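PDB 2YGM: blood group a-and b-cleaving endo-beta-galactosidase from Streptococcus pneumoniae, which probably cleaves blood group A and B glycans as an endo-beta-galactosidase, with two NPCBM/NEW2 modules, the first binding a blood-group sugar and the second probably binding carbohydrate too. Local coordinates for residues 95-100 with 155-160; 46-51 with 89-94; 283-288 with 341-346; 269-274 with 308-313. All coordinates share one frame; numbering follows the deposited sequence. Where two conformers were deposited one is given.

How the contacts relate
Contacts 1 and 2 lie in the first NPCBM/NEW2 module, contacts 3 and 4 in the second, and the centres of contacts 1 and 3 are about 57 Å apart. Within the first module, the loop 89-100 is shared: its first half packs on strand 45-48 in contact 2, its second half meets 155-160 in contact 1, and both contacts reach the same alpha-galactose. Their centres are about 13 Å apart, and Glu160 O lies 3.1 Å from Asp90 N, a probable hydrogen bond. Contacts 3 and 4, with centres about 7 Å apart, are joined where Ile308 pairs with the bulge at Asp284 and Ile285, Ile285 O lying 2.9 Å from Ile308 N.

Contact 1: residues 95-100 with 155-160; sequences SSRSDH and HTWGDE. With CA (calcium ion), chain E; GLA (alpha-D-galactopyranose), chain C; GAL (beta-D-galactopyranose), chain B.
The sugar-binding site of the first module is built by two loops, with Trp157 lying against His100, Asp99 and Arg97. Trp157 CB sits over the centre of the His100 imidazole, 3.4 Å from the ring centroid, whereas the indole itself barely overlaps that ring. Asp99 CG lies between its backbone N and carbonyl carbon (chi1 69°), which brings OD2 to the indole edge, in plane and 3.6 Å from Trp157 CZ3. The same oxygen offers its syn lone pair to Arg97 NH2 at 3.0 Å in a salt bridge, while Asp99 OD1 receives His100 ND1 at 2.8 Å. That bond lies in the imidazole plane but meets the carboxylate from above; it fixes the ring's rotation, so that His100 NE2 makes a nearly straight hydrogen bond (170°) with the beta-galactose O4 at 2.8 Å. In this loop-borne pocket of a beta-sandwich module, one face of the indole carries the beta-galactose and the opposite face meets the His155 ring. The type II turn from Thr156 to Asp159 and the Glu160 that follows it grip the alpha-galactose: Thr156 OG1 accepts from its O6, Gly158 N donates to its O5, and Glu160 OE2 accepts from its O4 at 2.5 Å. A calcium ion next to the turn binds His155 O and Asp159 OD2, together with a water and the carbonyls of Val102 and Ala152.

Contact 2: residues 46-51 with 89-94; sequences SLLTSD and IDQSAN. With GLA (alpha-D-galactopyranose), chain C.
Ser46, on strand 45-48 of a two-stranded antiparallel sheet, is held through both backbone polar groups by the Asx turn that starts at Asp90. Ser46 N donates to Asp90 OD2 at 3.2 Å, reaching the carboxylate from above its plane, and Ser46 O accepts from Gln91 N at 3.0 Å. The carboxylate is divided between the two segments. While OD2 serves the strand, Asp90 OD1 takes two donors from its own loop: Ser92 N, 2.8 Å away on the anti lone pair, and Ser92 OG, 2.6 Å away and well out of the plane. Asp90 CG stands opposite its own backbone N (chi1 -162°), which brings the carboxylate between Ser46 N and Ser92. Around this polar centre, Leu47 CD2 packs against Ile89 O, and Leu48 crosses Gln91 at about a right angle, with Leu48 CD1 3.4 Å from Gln91 NE2. Farther along the loop, Asn94 ND2 donates to the alpha-galactose O2 at 3.2 Å.

Contact 3: residues 283-288 with 341-346; sequences ADIQKF and DELVLG. With NA (sodium ion), chain F.
With chi1 and chi2 both turned to the negative side (-53° and -69°), the Ile285 side chain bends over to the 341-346 segment, where its CD1 methyl lies 3.3 Å from Asp341 O and 3.7 Å from Leu343 CG. Phe288 instead has CG opposite its backbone N (chi1 172°), and the ring extends to two leucines. Its CE1 lies 3.7 Å from Leu345 CD2, which sits off-centre with respect to the ring, and its CD1 is 4.2 Å from Leu343 CD1. Leu343 thus touches both Ile285 and Phe288. At the other end a sodium ion joins the segments, bound by Asp341 OD1 at 2.6 Å and by Asp284 O at 2.9 Å. The sodium-binding carbonyl belongs to a classic beta bulge, in which Asp284 and Ile285 together oppose Ile308. No hydrogen bond links strands 285-288 and 342-345, whose axes pass 9.5 Å apart; the two strands meet through side chains, in the face-to-face sheet packing of a beta-sandwich.

Contact 4: residues 269-274 with 308-313; sequences VGIDRS and IKYDTS
Arg273 and Tyr310 are stacked, the guanidinium lying flat over one face of the phenol ring with planes 23° apart and centres 4.2 Å from each other. Of the guanidinium atoms NH1 comes nearest the ring, 3.3 Å from Tyr310 CE2 and displaced to the ring's rim. Bends at chi2 and chi3 (-50° and -75°) fold the arginine back over the ring, and a salt bridge from its NE to Glu236 holds it there as well. In the ring plane, Tyr310 OH donates to Arg273 O at 2.6 Å, so one residue meets the tyrosine both at its face and through its hydroxyl. The type I turn from Lys309 to Thr312 carries this tyrosine to the loop that follows strand 262-270 of the beta-sandwich. Ile271 CG2 approaches the phenol at its edge, 3.8 Å from Tyr310 CD1. The other branch of the isoleucine runs past Ile308 in the opposite direction, the two CD1 methyls 3.6 Å apart, and Ile271 CD1 also lies 3.3 Å from Lys309 O.

Contact 1: residues 95-100 with 155-160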
loop_
_atom_site.group_PDB
_atom_site.type_symbol
_atom_site.label_atom_id
_atom_site.label_comp_id
_atom_site.label_asym_id
_atom_site.label_seq_id
_atom_site.Cartn_x
_atom_site.Cartn_y
_atom_site.Cartn_z
ATOM N N SER A 95 -5.749 24.958 22.216
ATOM C CA SER A 95 -6.040 26.310 21.753
ATOM C C SER A 95 -7.118 26.996 22.594
ATOM O O SER A 95 -8.126 27.477 22.066
ATOM C CB SER A 95 -6.442 26.283 20.277
ATOM O OG SER A 95 -7.575 25.454 20.072
ATOM N N SER A 96 -6.895 27.028 23.905
ATOM C CA SER A 96 -7.761 27.778 24.810
ATOM C C SER A 96 -7.209 29.191 25.003
ATOM O O SER A 96 -7.959 30.125 25.303
ATOM C CB SER A 96 -7.896 27.063 26.153
ATOM O OG SER A 96 -6.693 27.148 26.893
ATOM N N ARG A 97 -5.894 29.333 24.834
ATOM C CA ARG A 97 -5.238 30.638 24.883
ATOM C C ARG A 97 -5.059 31.205 23.480
ATOM O O ARG A 97 -4.691 30.485 22.549
ATOM C CB ARG A 97 -3.882 30.535 25.580
ATOM C CG ARG A 97 -3.959 30.498 27.098
ATOM C CD ARG A 97 -2.648 30.034 27.717
ATOM N NE ARG A 97 -1.559 30.993 27.532
ATOM C CZ ARG A 97 -0.362 30.889 28.103
ATOM N NH1 ARG A 97 -0.085 29.871 28.908
ATOM N NH2 ARG A 97 0.566 31.809 27.872
ATOM N N SER A 98 -5.312 32.504 23.341
ATOM C CA SER A 98 -5.203 33.183 22.053
ATOM C C SER A 98 -3.766 33.215 21.519
ATOM O O SER A 98 -3.557 33.320 20.308
ATOM C CB SER A 98 -5.774 34.598 22.145
ATOM O OG SER A 98 -5.092 35.350 23.132
ATOM N N ASP A 99 -2.788 33.118 22.420
ATOM C CA ASP A 99 -1.376 33.068 22.023
ATOM C C ASP A 99 -0.918 31.656 21.632
ATOM O O ASP A 99 0.246 31.445 21.293
ATOM C CB ASP A 99 -0.464 33.694 23.093
ATOM C CG ASP A 99 -0.387 32.874 24.387
ATOM O OD1 ASP A 99 -1.052 31.823 24.516
ATOM O OD2 ASP A 99 0.358 33.300 25.294
ATOM N N HIS A 100 -1.849 30.705 21.681
ATOM C CA HIS A 100 -1.609 29.331 21.239
ATOM C C HIS A 100 -2.150 29.114 19.826
ATOM O O HIS A 100 -3.046 29.834 19.386
ATOM C CB HIS A 100 -2.269 28.339 22.199
ATOM C CG HIS A 100 -1.445 28.019 23.407
ATOM N ND1 HIS A 100 -0.960 28.987 24.259
ATOM C CD2 HIS A 100 -1.039 26.831 23.916
ATOM C CE1 HIS A 100 -0.277 28.410 25.232
ATOM N NE2 HIS A 100 -0.311 27.103 25.048
ATOM N N HIS A 155 5.677 32.425 19.605
ATOM C CA HIS A 155 5.746 31.207 20.430
ATOM C C HIS A 155 5.445 29.968 19.593
ATOM O O HIS A 155 4.840 30.068 18.527
ATOM C CB HIS A 155 4.764 31.275 21.609
ATOM C CG HIS A 155 4.972 32.451 22.511
ATOM N ND1 HIS A 155 5.895 32.450 23.535
ATOM C CD2 HIS A 155 4.371 33.664 22.548
ATOM C CE1 HIS A 155 5.857 33.613 24.160
ATOM N NE2 HIS A 155 4.941 34.369 23.581
ATOM N N THR A 156 5.853 28.802 20.080
ATOM C CA THR A 156 5.566 27.545 19.393
ATOM C C THR A 156 4.284 26.900 19.923
ATOM O O THR A 156 3.853 25.855 19.430
ATOM C CB THR A 156 6.721 26.532 19.554
ATOM O OG1 THR A 156 6.808 26.119 20.923
ATOM C CG2 THR A 156 8.055 27.130 19.110
ATOM N N TRP A 157 3.680 27.534 20.923
ATOM C CA TRP A 157 2.584 26.940 21.683
ATOM C C TRP A 157 1.351 26.593 20.848
ATOM O O TRP A 157 0.773 27.453 20.185
ATOM C CB TRP A 157 2.202 27.841 22.862
ATOM C CG TRP A 157 3.340 28.095 23.826
ATOM C CD1 TRP A 157 4.366 27.241 24.132
ATOM C CD2 TRP A 157 3.549 29.271 24.620
ATOM N NE1 TRP A 157 5.204 27.817 25.056
ATOM C CE2 TRP A 157 4.727 29.061 25.375
ATOM C CE3 TRP A 157 2.858 30.483 24.765
ATOM C CZ2 TRP A 157 5.231 30.020 26.262
ATOM C CZ3 TRP A 157 3.358 31.434 25.645
ATOM C CH2 TRP A 157 4.535 31.197 26.382
ATOM N N GLY A 158 0.971 25.319 20.878
ATOM C CA GLY A 158 -0.211 24.834 20.168
ATOM C C GLY A 158 -0.087 24.812 18.654
ATOM O O GLY A 158 -1.069 24.549 17.955
ATOM N N ASP A 159 1.118 25.078 18.148
ATOM C CA ASP A 159 1.369 25.121 16.711
ATOM C C ASP A 159 1.495 23.720 16.123
ATOM O O ASP A 159 2.504 23.383 15.492
ATOM C CB ASP A 159 2.619 25.951 16.405
ATOM C CG ASP A 159 2.466 27.411 16.785
ATOM O OD1 ASP A 159 1.401 27.801 17.308
ATOM O OD2 ASP A 159 3.417 28.185 16.561
ATOM N N GLU A 160 0.453 22.917 16.328
ATOM C CA GLU A 160 0.409 21.531 15.873
ATOM C C GLU A 160 0.182 21.451 14.362
ATOM O O GLU A 160 -0.869 20.992 13.910
ATOM C CB GLU A 160 -0.710 20.776 16.598
ATOM C CG GLU A 160 -0.664 20.853 18.117
ATOM C CD GLU A 160 0.213 19.792 18.724
ATOM O OE1 GLU A 160 0.027 18.603 18.392
ATOM O OE2 GLU A 160 1.088 20.149 19.541
HETATM CA CA CA E . 2.986 30.342 17.357
HETATM C C1 GLA C . 1.637 23.620 24.116
HETATM C C2 GLA C . 0.722 22.492 23.627
HETATM C C3 GLA C . 1.543 21.241 23.333
HETATM C C4 GLA C . 2.622 21.554 22.304
HETATM C C5 GLA C . 3.498 22.703 22.805
HETATM C C6 GLA C . 4.508 23.112 21.735
HETATM O O2 GLA C . -0.250 22.192 24.602
HETATM O O3 GLA C . 0.702 20.218 22.863
HETATM O O4 GLA C . 2.025 21.894 21.071
HETATM O O5 GLA C . 2.726 23.830 23.212
HETATM O O6 GLA C . 5.171 24.296 22.115
HETATM C C1 GAL B . 4.135 24.295 28.360
HETATM C C2 GAL B . 3.433 23.399 27.344
HETATM C C3 GAL B . 2.920 24.184 26.127
HETATM C C4 GAL B . 2.348 25.562 26.496
HETATM C C5 GAL B . 3.179 26.261 27.582
HETATM C C6 GAL B . 2.587 27.591 28.035
HETATM O O2 GAL B . 4.373 22.422 26.946
HETATM O O3 GAL B . 1.944 23.365 25.513
HETATM O O4 GAL B . 1.001 25.436 26.901
HETATM O O5 GAL B . 3.326 25.403 28.693
HETATM O O6 GAL B . 3.517 28.248 28.863
HETATM O O HOH W 1 3.127 32.596 17.700
#

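Contact 2: residues 46-51 with 89-94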
loop_
_atom_site.group_PDB
_atom_site.type_symbol
_atom_site.label_atom_id
_atom_site.label_comp_id
_atom_site.label_asym_id
_atom_site.label_seq_id
_atom_site.Cartn_x
_atom_site.Cartn_y
_atom_site.Cartn_z
ATOM N N SER A 46 -6.655 15.534 11.879
ATOM C CA SER A 46 -7.929 16.161 11.529
ATOM C C SER A 46 -7.810 17.658 11.237
ATOM O O SER A 46 -7.262 18.425 12.036
ATOM C CB SER A 46 -8.981 15.912 12.614
ATOM O OG SER A 46 -8.612 16.524 13.833
ATOM N N LEU A 47 -8.337 18.055 10.082
ATOM C CA LEU A 47 -8.340 19.448 9.655
ATOM C C LEU A 47 -9.742 19.926 9.301
ATOM O O LEU A 47 -10.698 19.146 9.307
ATOM C CB LEU A 47 -7.402 19.646 8.462
ATOM C CG LEU A 47 -5.909 19.749 8.765
ATOM C CD1 LEU A 47 -5.100 19.746 7.478
ATOM C CD2 LEU A 47 -5.617 20.997 9.583
ATOM N N LEU A 48 -9.850 21.212 8.993
ATOM C CA LEU A 48 -11.119 21.824 8.645
ATOM C C LEU A 48 -11.188 22.065 7.139
ATOM O O LEU A 48 -10.406 22.847 6.593
ATOM C CB LEU A 48 -11.279 23.141 9.409
ATOM C CG LEU A 48 -12.670 23.552 9.891
ATOM C CD1 LEU A 48 -13.167 22.631 10.996
ATOM C CD2 LEU A 48 -12.637 24.991 10.379
ATOM N N THR A 49 -12.109 21.370 6.471
ATOM C CA THR A 49 -12.384 21.596 5.048
ATOM C C THR A 49 -13.356 22.778 4.924
ATOM O O THR A 49 -13.451 23.601 5.840
ATOM C CB THR A 49 -12.957 20.319 4.352
ATOM O OG1 THR A 49 -12.368 19.144 4.923
ATOM C CG2 THR A 49 -12.673 20.332 2.848
ATOM N N SER A 50 -14.071 22.867 3.804
ATOM C CA SER A 50 -15.041 23.938 3.580
ATOM C C SER A 50 -16.225 23.854 4.543
ATOM O O SER A 50 -16.701 22.760 4.857
ATOM C CB SER A 50 -15.535 23.928 2.133
ATOM O OG SER A 50 -14.514 24.354 1.246
ATOM N N ASP A 51 -16.673 25.022 5.005
ATOM C CA ASP A 51 -17.825 25.167 5.909
ATOM C C ASP A 51 -17.673 24.417 7.237
ATOM O O ASP A 51 -18.445 23.497 7.528
ATOM C CB ASP A 51 -19.130 24.765 5.207
ATOM C CG ASP A 51 -19.398 25.584 3.963
ATOM O OD1 ASP A 51 -19.660 26.798 4.096
ATOM O OD2 ASP A 51 -19.337 25.012 2.853
ATOM N N ILE A 89 -3.601 23.876 11.046
ATOM C CA ILE A 89 -3.386 23.469 12.432
ATOM C C ILE A 89 -4.421 22.416 12.817
ATOM O O ILE A 89 -5.622 22.599 12.602
ATOM C CB ILE A 89 -3.420 24.677 13.401
ATOM C CG1 ILE A 89 -2.383 25.726 12.975
ATOM C CG2 ILE A 89 -3.174 24.230 14.843
ATOM C CD1 ILE A 89 -2.617 27.110 13.550
ATOM N N ASP A 90 -3.935 21.307 13.370
ATOM C CA ASP A 90 -4.772 20.182 13.773
ATOM C C ASP A 90 -5.899 20.597 14.727
ATOM O O ASP A 90 -5.766 21.567 15.478
ATOM C CB ASP A 90 -3.896 19.106 14.415
ATOM C CG ASP A 90 -4.569 17.756 14.457
ATOM O OD1 ASP A 90 -5.406 17.540 15.363
ATOM O OD2 ASP A 90 -4.265 16.917 13.581
ATOM N N GLN A 91 -7.008 19.860 14.688
ATOM C CA GLN A 91 -8.157 20.145 15.557
ATOM C C GLN A 91 -7.887 19.828 17.035
ATOM O O GLN A 91 -8.571 20.350 17.914
ATOM C CB GLN A 91 -9.410 19.401 15.073
ATOM C CG GLN A 91 -9.994 19.906 13.751
ATOM C CD GLN A 91 -10.770 21.203 13.900
ATOM O OE1 GLN A 91 -10.189 22.278 14.038
ATOM N NE2 GLN A 91 -12.094 21.106 13.862
ATOM N N SER A 92 -6.885 18.986 17.294
ATOM C CA SER A 92 -6.548 18.541 18.653
ATOM C C SER A 92 -5.648 19.512 19.421
ATOM O O SER A 92 -5.401 19.327 20.618
ATOM C CB SER A 92 -5.908 17.149 18.618
ATOM O OG SER A 92 -4.700 17.151 17.878
ATOM N N ALA A 93 -5.170 20.546 18.729
ATOM C CA ALA A 93 -4.267 21.537 19.306
ATOM C C ALA A 93 -4.835 22.198 20.561
ATOM O O ALA A 93 -6.016 22.562 20.603
ATOM C CB ALA A 93 -3.927 22.590 18.268
ATOM N N ASN A 94 -3.988 22.342 21.579
ATOM C CA ASN A 94 -4.351 23.068 22.794
ATOM C C ASN A 94 -4.508 24.556 22.478
ATOM O O ASN A 94 -3.534 25.316 22.458
ATOM C CB ASN A 94 -3.322 22.817 23.911
ATOM C CG ASN A 94 -3.563 23.681 25.149
ATOM O OD1 ASN A 94 -4.697 23.849 25.605
ATOM N ND2 ASN A 94 -2.485 24.227 25.701
HETATM C C1 GLA C . 1.637 23.620 24.116
HETATM C C2 GLA C . 0.722 22.492 23.627
HETATM C C3 GLA C . 1.543 21.241 23.333
HETATM C C4 GLA C . 2.622 21.554 22.304
HETATM C C5 GLA C . 3.498 22.703 22.805
HETATM C C6 GLA C . 4.508 23.112 21.735
HETATM O O2 GLA C . -0.250 22.192 24.602
HETATM O O3 GLA C . 0.702 20.218 22.863
HETATM O O4 GLA C . 2.025 21.894 21.071
HETATM O O5 GLA C . 2.726 23.830 23.212
HETATM O O6 GLA C . 5.171 24.296 22.115
#

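Contact 3: residues 283-288 with 341-346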
loop_
_atom_site.group_PDB
_atom_site.type_symbol
_atom_site.label_atom_id
_atom_site.label_comp_id
_atom_site.label_asym_id
_atom_site.label_seq_id
_atom_site.Cartn_x
_atom_site.Cartn_y
_atom_site.Cartn_z
ATOM N N ALA A 283 8.017 -29.365 2.670
ATOM C CA ALA A 283 7.111 -28.324 2.201
ATOM C C ALA A 283 5.658 -28.779 2.234
ATOM O O ALA A 283 5.373 -29.972 2.115
ATOM C CB ALA A 283 7.490 -27.899 0.797
ATOM N N ASP A 284 4.751 -27.818 2.407
ATOM C CA ASP A 284 3.312 -28.057 2.263
ATOM C C ASP A 284 2.918 -28.116 0.793
ATOM O O ASP A 284 2.131 -28.975 0.385
ATOM C CB ASP A 284 2.512 -26.960 2.970
ATOM C CG ASP A 284 2.602 -27.052 4.478
ATOM O OD1 ASP A 284 3.131 -28.065 4.989
ATOM O OD2 ASP A 284 2.143 -26.109 5.155
ATOM N N ILE A 285 3.473 -27.189 0.016
ATOM C CA ILE A 285 3.265 -27.111 -1.425
ATOM C C ILE A 285 4.627 -27.234 -2.088
ATOM O O ILE A 285 5.542 -26.480 -1.749
ATOM C CB ILE A 285 2.655 -25.741 -1.828
ATOM C CG1 ILE A 285 1.374 -25.436 -1.026
ATOM C CG2 ILE A 285 2.451 -25.648 -3.345
ATOM C CD1 ILE A 285 0.176 -26.304 -1.357
ATOM N N GLN A 286 4.760 -28.175 -3.026
ATOM C CA GLN A 286 6.035 -28.371 -3.708
ATOM C C GLN A 286 6.337 -27.220 -4.671
ATOM O O GLN A 286 7.427 -26.652 -4.619
ATOM C CB GLN A 286 6.097 -29.730 -4.413
ATOM C CG GLN A 286 7.510 -30.312 -4.511
ATOM C CD GLN A 286 8.144 -30.563 -3.146
ATOM O OE1 GLN A 286 7.628 -31.335 -2.337
ATOM N NE2 GLN A 286 9.276 -29.914 -2.891
ATOM N N LYS A 287 5.371 -26.866 -5.522
ATOM C CA LYS A 287 5.541 -25.788 -6.503
ATOM C C LYS A 287 4.223 -25.319 -7.135
ATOM O O LYS A 287 3.213 -26.026 -7.101
ATOM C CB LYS A 287 6.526 -26.207 -7.602
ATOM C CG LYS A 287 6.014 -27.342 -8.488
ATOM C CD LYS A 287 7.131 -27.958 -9.307
ATOM C CE LYS A 287 6.574 -28.940 -10.314
ATOM N NZ LYS A 287 7.666 -29.620 -11.062
ATOM N N PHE A 288 4.257 -24.116 -7.704
ATOM C CA PHE A 288 3.139 -23.562 -8.465
ATOM C C PHE A 288 3.640 -23.196 -9.858
ATOM O O PHE A 288 4.679 -22.545 -10.003
ATOM C CB PHE A 288 2.529 -22.348 -7.744
ATOM C CG PHE A 288 1.499 -21.599 -8.558
ATOM C CD1 PHE A 288 0.179 -22.032 -8.608
ATOM C CD2 PHE A 288 1.853 -20.451 -9.270
ATOM C CE1 PHE A 288 -0.780 -21.337 -9.363
ATOM C CE2 PHE A 288 0.906 -19.752 -10.027
ATOM C CZ PHE A 288 -0.414 -20.199 -10.074
ATOM N N ASP A 341 -2.541 -28.899 2.003
ATOM C CA ASP A 341 -2.441 -28.676 0.559
ATOM C C ASP A 341 -3.120 -27.384 0.078
ATOM O O ASP A 341 -3.073 -27.067 -1.111
ATOM C CB ASP A 341 -3.014 -29.874 -0.208
ATOM C CG ASP A 341 -2.152 -31.118 -0.104
ATOM O OD1 ASP A 341 -0.909 -31.015 -0.216
ATOM O OD2 ASP A 341 -2.728 -32.211 0.082
ATOM N N GLU A 342 -3.739 -26.646 0.995
ATOM C CA GLU A 342 -4.521 -25.458 0.635
ATOM C C GLU A 342 -3.671 -24.269 0.212
ATOM O O GLU A 342 -2.877 -23.750 0.999
ATOM C CB GLU A 342 -5.471 -25.055 1.765
ATOM C CG GLU A 342 -6.421 -26.174 2.184
ATOM C CD GLU A 342 -7.850 -25.707 2.376
ATOM O OE1 GLU A 342 -8.094 -24.482 2.452
ATOM O OE2 GLU A 342 -8.738 -26.578 2.446
ATOM N N LEU A 343 -3.849 -23.856 -1.042
ATOM C CA LEU A 343 -3.180 -22.686 -1.621
ATOM C C LEU A 343 -4.146 -21.525 -1.799
ATOM O O LEU A 343 -5.345 -21.731 -1.988
ATOM C CB LEU A 343 -2.607 -23.026 -3.004
ATOM C CG LEU A 343 -1.119 -23.314 -3.175
ATOM C CD1 LEU A 343 -0.755 -23.202 -4.632
ATOM C CD2 LEU A 343 -0.286 -22.347 -2.371
ATOM N N VAL A 344 -3.610 -20.306 -1.756
ATOM C CA VAL A 344 -4.356 -19.121 -2.185
ATOM C C VAL A 344 -3.553 -18.287 -3.170
ATOM O O VAL A 344 -2.335 -18.153 -3.044
ATOM C CB VAL A 344 -4.858 -18.232 -1.015
ATOM C CG1 VAL A 344 -6.122 -18.817 -0.399
ATOM C CG2 VAL A 344 -3.782 -18.024 0.034
ATOM N N LEU A 345 -4.248 -17.754 -4.168
ATOM C CA LEU A 345 -3.651 -16.812 -5.098
ATOM C C LEU A 345 -4.229 -15.439 -4.768
ATOM O O LEU A 345 -5.397 -15.160 -5.046
ATOM C CB LEU A 345 -3.932 -17.211 -6.556
ATOM C CG LEU A 345 -3.708 -18.679 -6.962
ATOM C CD1 LEU A 345 -4.241 -18.963 -8.361
ATOM C CD2 LEU A 345 -2.251 -19.084 -6.861
ATOM N N GLY A 346 -3.412 -14.603 -4.138
ATOM C CA GLY A 346 -3.857 -13.286 -3.695
ATOM C C GLY A 346 -3.788 -12.239 -4.787
ATOM O O GLY A 346 -2.718 -11.983 -5.341
HETATM NA NA NA F . 1.049 -31.375 1.464
#

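Contact 4: residues 269-274 with 308-313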
loop_
_atom_site.group_PDB
_atom_site.type_symbol
_atom_site.label_atom_id
_atom_site.label_comp_id
_atom_site.label_asym_id
_atom_site.label_seq_id
_atom_site.Cartn_x
_atom_site.Cartn_y
_atom_site.Cartn_z
ATOM N N VAL A 269 1.361 -15.616 -4.289
ATOM C CA VAL A 269 1.065 -17.020 -4.015
ATOM C C VAL A 269 1.637 -17.435 -2.659
ATOM O O VAL A 269 2.802 -17.178 -2.364
ATOM C CB VAL A 269 1.605 -17.946 -5.143
ATOM C CG1 VAL A 269 1.244 -19.407 -4.877
ATOM C CG2 VAL A 269 1.049 -17.517 -6.500
ATOM N N GLY A 270 0.798 -18.066 -1.841
ATOM C CA GLY A 270 1.206 -18.607 -0.542
ATOM C C GLY A 270 0.083 -19.382 0.124
ATOM O O GLY A 270 -0.940 -19.648 -0.498
ATOM N N ILE A 271 0.284 -19.749 1.390
ATOM C CA ILE A 271 -0.734 -20.419 2.191
ATOM C C ILE A 271 -1.475 -19.368 3.007
ATOM O O ILE A 271 -0.854 -18.484 3.594
ATOM C CB ILE A 271 -0.115 -21.500 3.143
ATOM C CG1 ILE A 271 0.376 -22.717 2.360
ATOM C CG2 ILE A 271 -1.114 -21.980 4.176
ATOM C CD1 ILE A 271 1.864 -22.766 2.187
ATOM N N ASP A 272 -2.802 -19.462 3.027
ATOM C CA ASP A 272 -3.633 -18.553 3.810
ATOM C C ASP A 272 -3.328 -18.654 5.303
ATOM O O ASP A 272 -3.041 -19.736 5.820
ATOM C CB ASP A 272 -5.112 -18.838 3.566
ATOM C CG ASP A 272 -5.995 -17.656 3.916
ATOM O OD1 ASP A 272 -6.168 -16.767 3.052
ATOM O OD2 ASP A 272 -6.523 -17.622 5.049
ATOM N N ARG A 273 -3.409 -17.518 5.988
ATOM C CA ARG A 273 -3.107 -17.441 7.416
ATOM C C ARG A 273 -4.073 -18.247 8.287
ATOM O O ARG A 273 -3.774 -18.530 9.449
ATOM C CB ARG A 273 -3.058 -15.976 7.877
ATOM C CG ARG A 273 -1.995 -15.123 7.177
ATOM C CD ARG A 273 -0.619 -15.781 7.197
ATOM N NE ARG A 273 0.017 -15.704 8.513
ATOM C CZ ARG A 273 1.060 -16.442 8.895
ATOM N NH1 ARG A 273 1.595 -17.340 8.069
ATOM N NH2 ARG A 273 1.569 -16.282 10.111
ATOM N N SER A 274 -5.218 -18.617 7.718
ATOM C CA SER A 274 -6.246 -19.376 8.430
ATOM C C SER A 274 -6.155 -20.887 8.176
ATOM O O SER A 274 -7.001 -21.653 8.642
ATOM C CB SER A 274 -7.644 -18.858 8.060
ATOM O OG SER A 274 -7.948 -19.095 6.691
ATOM N N ILE A 308 7.108 -24.405 -0.381
ATOM C CA ILE A 308 6.606 -23.401 0.562
ATOM C C ILE A 308 5.902 -23.998 1.783
ATOM O O ILE A 308 5.118 -24.942 1.665
ATOM C CB ILE A 308 5.700 -22.322 -0.121
ATOM C CG1 ILE A 308 4.387 -22.921 -0.621
ATOM C CG2 ILE A 308 6.445 -21.618 -1.265
ATOM C CD1 ILE A 308 3.347 -21.886 -0.989
ATOM N N LYS A 309 6.201 -23.434 2.954
ATOM C CA LYS A 309 5.540 -23.808 4.204
ATOM C C LYS A 309 4.563 -22.709 4.618
ATOM O O LYS A 309 4.417 -21.707 3.923
ATOM C CB LYS A 309 6.562 -24.024 5.328
ATOM C CG LYS A 309 7.731 -24.956 5.017
ATOM C CD LYS A 309 8.574 -25.151 6.277
ATOM C CE LYS A 309 10.055 -25.357 5.968
ATOM N NZ LYS A 309 10.371 -26.751 5.551
ATOM N N TYR A 310 3.911 -22.899 5.760
ATOM C CA TYR A 310 3.004 -21.909 6.326
ATOM C C TYR A 310 3.705 -20.598 6.680
ATOM O O TYR A 310 3.121 -19.523 6.538
ATOM C CB TYR A 310 2.321 -22.474 7.568
ATOM C CG TYR A 310 1.356 -21.521 8.238
ATOM C CD1 TYR A 310 0.054 -21.368 7.762
ATOM C CD2 TYR A 310 1.742 -20.777 9.356
ATOM C CE1 TYR A 310 -0.838 -20.498 8.375
ATOM C CE2 TYR A 310 0.857 -19.901 9.977
ATOM C CZ TYR A 310 -0.430 -19.768 9.483
ATOM O OH TYR A 310 -1.316 -18.909 10.091
ATOM N N ASP A 311 4.949 -20.699 7.145
ATOM C CA ASP A 311 5.724 -19.533 7.560
ATOM C C ASP A 311 6.507 -18.883 6.414
ATOM O O ASP A 311 7.320 -17.986 6.645
ATOM C CB ASP A 311 6.660 -19.891 8.727
ATOM C CG ASP A 311 7.689 -20.960 8.366
ATOM O OD1 ASP A 311 8.093 -21.060 7.187
ATOM O OD2 ASP A 311 8.109 -21.702 9.281
ATOM N N THR A 312 6.275 -19.342 5.186
ATOM C CA THR A 312 6.913 -18.734 4.024
ATOM C C THR A 312 6.160 -17.464 3.642
ATOM O O THR A 312 4.931 -17.447 3.626
ATOM C CB THR A 312 6.951 -19.684 2.807
ATOM O OG1 THR A 312 7.310 -21.003 3.231
ATOM C CG2 THR A 312 7.962 -19.191 1.757
ATOM N N SER A 313 6.903 -16.403 3.351
ATOM C CA SER A 313 6.309 -15.187 2.819
ATOM C C SER A 313 5.809 -15.449 1.407
ATOM O O SER A 313 6.499 -16.073 0.599
ATOM C CB SER A 313 7.317 -14.035 2.822
ATOM O OG SER A 313 7.495 -13.524 4.130
#